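Local structure of GDSL-like protein (Collinsella aerofaciens ATCC 25986, 7BXD) at residues A[172-176]-A[177-181]; A[74-77]-A[78-82]; A[231-234]-A[235-239]. The protein probably hydrolyses acyl esters, as other SGNH hydrolases of the GDSL-like lipase/acylhydrolase family do, its natural substrate being unknown. One frame throughout, in Å; residues are numbered along the deposited sequence.

Overall arrangement
From the N terminus, the chain reaches contact 2 first: residues 74-82, in the loop between strand 66-71 and helix 87-90, are closed on themselves by an arginine-aspartate salt bridge. Contact 1 follows at 172-181, where the loop after strand 146-150 turns into helix 176-189. Contact 3, at 231-239, lies within the last helix, 223-240. The three stand in series, none enclosing or crossing another. Contacts 1 and 2 have centres 16 Å apart and share neighbours in Asp109, Val114 and Phe127; contact 3 lies across the chain's centre from contact 2, packed against helix 55-61 and strand 146-150 of the parallel sheet.

Contact 1. Residues A[172-176]-A[177-181]; sequences LGLTQ and AAYVR
Leu174 and Tyr179 make the main apolar contact where the loop after strand 146-150 enters helix 176-189. The two side chains cross at about a right angle, and Leu174 CD1 lies 3.9 Å from Tyr179 CE1, with CB of the same leucine near that ring carbon as well. The other methyl, Leu174 CD2, rests on Ala178 CB at 4.1 Å. Leu172 brings CD1 to 3.9 Å from Tyr179 OH, so two leucines gather at the phenol end.

Polar contacts gather at the N-terminal end of the helix. Thr175 is the N-cap: chi1 of 71° places Thr175 OG1 between its own backbone N and carbonyl carbon, where it accepts a weak bond from Ala177 N at 3.3 Å. Its carbonyl takes the next amide, Ala178 N to Thr175 O at 3.1 Å, the donor standing well above the carbonyl plane. Thr175 O also lies in the plane of the Tyr179 ring, 3.5 Å from Tyr179 CD1 at the edge. A regular helical bond follows, Val180 N to Gln176 O at 3.0 Å.

The polar ends of the larger side chains are held elsewhere: Tyr179 OH by Val114 O, and the Gln176 amide by Ser166 OG and Cys153 O. Were Tyr179 replaced by an alanine, Leu172 and Leu174 would probably face a gap and Val114 O would lose its phenol partner.

The chemistry thus joins a modest cap to a firmer anchor: the threonine bond is weak, while tyrosine and glutamine tie the first turn to surrounding loops.

Contact 2. Residues A[74-77]-A[78-82]; sequences GSRI and AIKAD
Arg76 reaches forward along its own loop to Asp82. Arg76 CB lies 3.5 Å from Ala78 O, two residues on. The side chain then bends, chi2 being 73°, and runs on to bring the guanidinium up to Asp82. At the tip, Arg76 NH1 has two polar partners: Asp82 OD1 at 2.9 Å and a water at 3.2 Å, which donates to Ala78 O. Arg76 NH1 also passes 3.6 Å from Lys80 CB. Arg76 NH2 meets Asp82 OD2 at 2.9 Å. This is an end-on, two-nitrogen salt bridge; each carboxylate oxygen is met on its syn side, but the carboxylate is tilted 33° from the guanidinium plane, so the fork is not flat. The paired bonds restrict rotation of both groups. Lys80 NZ is hydrogen-bonded to Arg112 O.

These bonds link Arg76 to Asp82 and Ala78 within an irregular loop between strand 66-71 and helix 87-90. Gly74 N bonds weakly to Ser37 OG, and Ser75 O to Asn108 ND2, consistent with the Ser, Gly and Asn of SGNH active sites, which this loop probably leaves. Asp109 of helix 107-111 accepts from Ile77 N and Ala78 N, while Ile77 packs against Phe87 of helix 87-90 and Phe127 of helix 127-141.

Contact 3. Residues A[231-234]-A[235-239]; sequences HRIA and AGLTA
Helix 223-240, the last of the chain, supplies both halves of this contact, which is two successive turns tied by i to i+4 bonds. Ala235 N donates to His231 O, and Gly236 N to Arg232 O at 3.0 Å. Leu237 N reaches Ile233 O at 2.8 Å, approaching nearly along the C=O axis.

Ala234 O is gripped twice. Thr238 N donates to Ala234 O at 3.0 Å, and Thr238 OG1 adds a second bond to Ala234 O at 3.1 Å from the other face of the carbonyl plane. The hydroxyl can fold back because OG1 is anti to its own carbonyl carbon, chi1 -64°, which lays it alongside the preceding turn and spends its proton within the helix.

Among the side chains, Ile233 and Leu237 lie side by side and point the same way, with CG2 of the isoleucine 4.0 Å from CD1 of the leucine. Arg232 bends at chi2, 70°, and Arg232 NH1 passes 3.7 Å from Gly236 N without bonding to it; Arg232 NE is hydrogen-bonded to Gln200 O.

The apolar side of the helix faces inward. Ile233 packs on Met150 and Leu237 on Val148, both of strand 146-150, while Ala234 and Leu237 meet Leu58 of helix 55-61. Arg232 and Ile233 also touch Leu197 of helix 197-200, so this helix bridges the central sheet and two neighbouring helices.

Contact 1. Residues A[172-176]-A[177-181]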
# COMPACT_ATOMS: atom_id res chain seq x y z
N LEU A 172 10.55 17.03 5.75
CA LEU A 172 11.94 16.57 5.78
C LEU A 172 12.69 16.90 4.50
O LEU A 172 13.86 16.51 4.36
CB LEU A 172 11.99 15.05 6.01
CG LEU A 172 11.26 14.57 7.27
CD1 LEU A 172 11.38 13.07 7.40
CD2 LEU A 172 11.80 15.24 8.51
N GLY A 173 12.06 17.57 3.55
CA GLY A 173 12.76 17.90 2.32
C GLY A 173 12.82 16.77 1.31
O GLY A 173 13.65 16.81 0.40
N LEU A 174 11.93 15.79 1.43
CA LEU A 174 11.92 14.62 0.56
C LEU A 174 10.65 14.61 -0.28
O LEU A 174 9.59 15.05 0.17
CB LEU A 174 11.96 13.32 1.37
CG LEU A 174 13.22 13.12 2.22
CD1 LEU A 174 13.06 11.94 3.14
CD2 LEU A 174 14.42 12.93 1.28
N THR A 175 10.74 14.07 -1.50
CA THR A 175 9.52 13.80 -2.26
C THR A 175 9.09 12.34 -2.07
O THR A 175 9.81 11.51 -1.48
CB THR A 175 9.67 14.06 -3.76
OG1 THR A 175 10.50 13.02 -4.27
CG2 THR A 175 10.27 15.44 -4.09
N GLN A 176 7.90 12.02 -2.58
CA GLN A 176 7.42 10.65 -2.43
C GLN A 176 8.34 9.66 -3.14
O GLN A 176 8.44 8.50 -2.71
CB GLN A 176 6.01 10.57 -2.97
CG GLN A 176 5.33 9.24 -2.68
CD GLN A 176 3.84 9.24 -3.03
OE1 GLN A 176 3.21 10.30 -3.02
NE2 GLN A 176 3.27 8.08 -3.31
N ALA A 177 8.98 10.08 -4.22
CA ALA A 177 9.88 9.20 -4.96
C ALA A 177 11.00 8.66 -4.10
O ALA A 177 11.45 7.53 -4.34
CB ALA A 177 10.46 9.92 -6.18
N ALA A 178 11.48 9.42 -3.10
CA ALA A 178 12.54 8.91 -2.22
C ALA A 178 12.03 7.70 -1.44
O ALA A 178 12.79 6.75 -1.18
CB ALA A 178 13.02 10.01 -1.27
N TYR A 179 10.78 7.76 -0.96
CA TYR A 179 10.19 6.64 -0.23
C TYR A 179 9.98 5.45 -1.17
O TYR A 179 10.23 4.29 -0.79
CB TYR A 179 8.88 7.07 0.45
CG TYR A 179 9.10 8.06 1.57
CD1 TYR A 179 9.33 9.42 1.29
CD2 TYR A 179 9.14 7.64 2.89
CE1 TYR A 179 9.57 10.33 2.31
CE2 TYR A 179 9.40 8.54 3.94
CZ TYR A 179 9.62 9.89 3.63
OH TYR A 179 9.85 10.82 4.62
N VAL A 180 9.49 5.70 -2.39
CA VAL A 180 9.32 4.61 -3.35
C VAL A 180 10.66 3.93 -3.62
O VAL A 180 10.75 2.69 -3.63
CB VAL A 180 8.65 5.12 -4.64
CG1 VAL A 180 8.58 4.02 -5.67
CG2 VAL A 180 7.22 5.65 -4.33
N ARG A 181 11.72 4.71 -3.85
CA ARG A 181 13.03 4.12 -4.12
C ARG A 181 13.48 3.29 -2.95
O ARG A 181 14.05 2.20 -3.13
CB ARG A 181 14.03 5.25 -4.41
CG ARG A 181 13.97 5.76 -5.83
CD ARG A 181 15.24 6.59 -6.19
NE ARG A 181 15.54 7.65 -5.21
CZ ARG A 181 15.00 8.87 -5.21
NH1 ARG A 181 14.14 9.23 -6.15
NH2 ARG A 181 15.34 9.73 -4.26
O HOH W 1 13.50 12.65 -5.94

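Contact 2. Residues A[74-77]-A[78-82]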
# COMPACT_ATOMS: atom_id res chain seq x y z
N GLY A 74 -5.03 6.06 7.95
CA GLY A 74 -4.02 6.82 8.67
C GLY A 74 -2.73 6.08 8.93
O GLY A 74 -1.78 6.70 9.42
N SER A 75 -2.64 4.79 8.59
CA SER A 75 -1.49 3.99 9.01
C SER A 75 -0.25 4.27 8.16
O SER A 75 -0.29 4.26 6.92
CB SER A 75 -1.88 2.50 8.91
OG SER A 75 -0.82 1.65 9.34
N ARG A 76 0.87 4.50 8.86
CA ARG A 76 2.20 4.58 8.26
C ARG A 76 2.82 3.20 8.30
O ARG A 76 2.56 2.43 9.23
CB ARG A 76 3.12 5.52 9.07
CG ARG A 76 2.74 7.01 9.09
CD ARG A 76 1.52 7.25 9.94
NE ARG A 76 1.28 8.66 10.27
CZ ARG A 76 1.73 9.25 11.38
NH1 ARG A 76 2.54 8.61 12.22
NH2 ARG A 76 1.38 10.51 11.68
N ILE A 77 3.69 2.89 7.33
CA ILE A 77 4.47 1.66 7.46
C ILE A 77 5.29 1.69 8.74
O ILE A 77 5.31 0.72 9.51
CB ILE A 77 5.32 1.43 6.20
CG1 ILE A 77 4.39 1.04 5.03
CG2 ILE A 77 6.36 0.31 6.43
CD1 ILE A 77 5.09 0.77 3.71
N ALA A 78 5.97 2.82 9.00
CA ALA A 78 6.90 2.92 10.12
C ALA A 78 6.24 3.38 11.41
O ALA A 78 5.23 4.11 11.42
CB ALA A 78 8.01 3.92 9.81
N ILE A 79 6.86 2.98 12.53
CA ILE A 79 6.45 3.46 13.85
C ILE A 79 6.79 4.93 13.97
O ILE A 79 7.87 5.37 13.57
CB ILE A 79 7.19 2.70 14.97
CG1 ILE A 79 7.00 1.19 14.82
CG2 ILE A 79 6.71 3.20 16.33
CD1 ILE A 79 7.73 0.39 15.91
N LYS A 80 5.89 5.69 14.60
CA LYS A 80 6.12 7.09 14.95
C LYS A 80 5.36 7.38 16.25
O LYS A 80 4.29 6.82 16.47
CB LYS A 80 5.71 8.04 13.81
CG LYS A 80 6.35 9.43 13.91
CD LYS A 80 6.01 10.31 12.73
CE LYS A 80 6.79 11.62 12.82
NZ LYS A 80 6.17 12.78 12.14
N ALA A 81 5.92 8.26 17.09
CA ALA A 81 5.38 8.38 18.44
C ALA A 81 3.96 8.93 18.51
O ALA A 81 3.33 8.82 19.56
CB ALA A 81 6.31 9.22 19.30
N ASP A 82 3.45 9.53 17.43
CA ASP A 82 2.14 10.15 17.44
C ASP A 82 1.00 9.19 17.15
O ASP A 82 -0.16 9.60 17.23
CB ASP A 82 2.10 11.36 16.48
CG ASP A 82 2.35 11.00 15.03
OD1 ASP A 82 2.93 9.92 14.74
OD2 ASP A 82 1.97 11.83 14.17
O HOH W 2 3.12 5.54 12.64

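Contact 3. Residues A[231-234]-A[235-239]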
# COMPACT_ATOMS: atom_id res chain seq x y z
N HIS A 231 -8.70 -3.88 -11.19
CA HIS A 231 -8.31 -4.51 -12.44
C HIS A 231 -6.80 -4.41 -12.66
O HIS A 231 -6.16 -5.38 -13.10
CB HIS A 231 -9.08 -3.88 -13.59
CG HIS A 231 -10.50 -4.37 -13.70
ND1 HIS A 231 -10.93 -5.24 -14.68
CD2 HIS A 231 -11.58 -4.14 -12.91
CE1 HIS A 231 -12.21 -5.50 -14.51
NE2 HIS A 231 -12.63 -4.85 -13.45
N ARG A 232 -6.22 -3.24 -12.37
CA ARG A 232 -4.78 -3.08 -12.54
C ARG A 232 -4.01 -3.99 -11.58
O ARG A 232 -2.99 -4.58 -11.95
CB ARG A 232 -4.38 -1.61 -12.33
CG ARG A 232 -2.87 -1.35 -12.43
CD ARG A 232 -2.38 -1.52 -13.85
NE ARG A 232 -0.93 -1.45 -13.99
CZ ARG A 232 -0.10 -2.48 -13.88
NH1 ARG A 232 -0.57 -3.67 -13.57
NH2 ARG A 232 1.22 -2.32 -14.09
N ILE A 233 -4.49 -4.10 -10.34
CA ILE A 233 -3.85 -4.95 -9.35
C ILE A 233 -3.96 -6.42 -9.76
O ILE A 233 -2.99 -7.18 -9.63
CB ILE A 233 -4.45 -4.68 -7.95
CG1 ILE A 233 -4.07 -3.29 -7.47
CG2 ILE A 233 -4.05 -5.77 -6.97
CD1 ILE A 233 -4.89 -2.79 -6.29
N ALA A 234 -5.12 -6.84 -10.26
CA ALA A 234 -5.25 -8.22 -10.71
C ALA A 234 -4.23 -8.52 -11.80
O ALA A 234 -3.60 -9.59 -11.79
CB ALA A 234 -6.68 -8.47 -11.18
N ALA A 235 -4.08 -7.62 -12.77
CA ALA A 235 -3.11 -7.86 -13.84
C ALA A 235 -1.71 -7.94 -13.26
O ALA A 235 -0.90 -8.79 -13.67
CB ALA A 235 -3.21 -6.75 -14.89
N GLY A 236 -1.40 -7.05 -12.30
CA GLY A 236 -0.09 -7.06 -11.70
C GLY A 236 0.21 -8.33 -10.94
O GLY A 236 1.33 -8.85 -11.00
N LEU A 237 -0.76 -8.83 -10.17
CA LEU A 237 -0.55 -10.05 -9.39
C LEU A 237 -0.37 -11.26 -10.30
O LEU A 237 0.50 -12.10 -10.07
CB LEU A 237 -1.71 -10.29 -8.43
CG LEU A 237 -1.72 -9.48 -7.13
CD1 LEU A 237 -3.06 -9.62 -6.41
CD2 LEU A 237 -0.55 -9.90 -6.24
N THR A 238 -1.20 -11.35 -11.34
CA THR A 238 -1.07 -12.44 -12.31
C THR A 238 0.29 -12.40 -13.00
O THR A 238 0.83 -13.45 -13.37
CB THR A 238 -2.25 -12.35 -13.31
OG1 THR A 238 -3.50 -12.56 -12.60
CG2 THR A 238 -2.15 -13.38 -14.42
N ALA A 239 0.86 -11.21 -13.19
CA ALA A 239 2.15 -11.07 -13.87
C ALA A 239 3.32 -11.56 -13.02
O ALA A 239 4.34 -11.95 -13.59
CB ALA A 239 2.38 -9.61 -14.29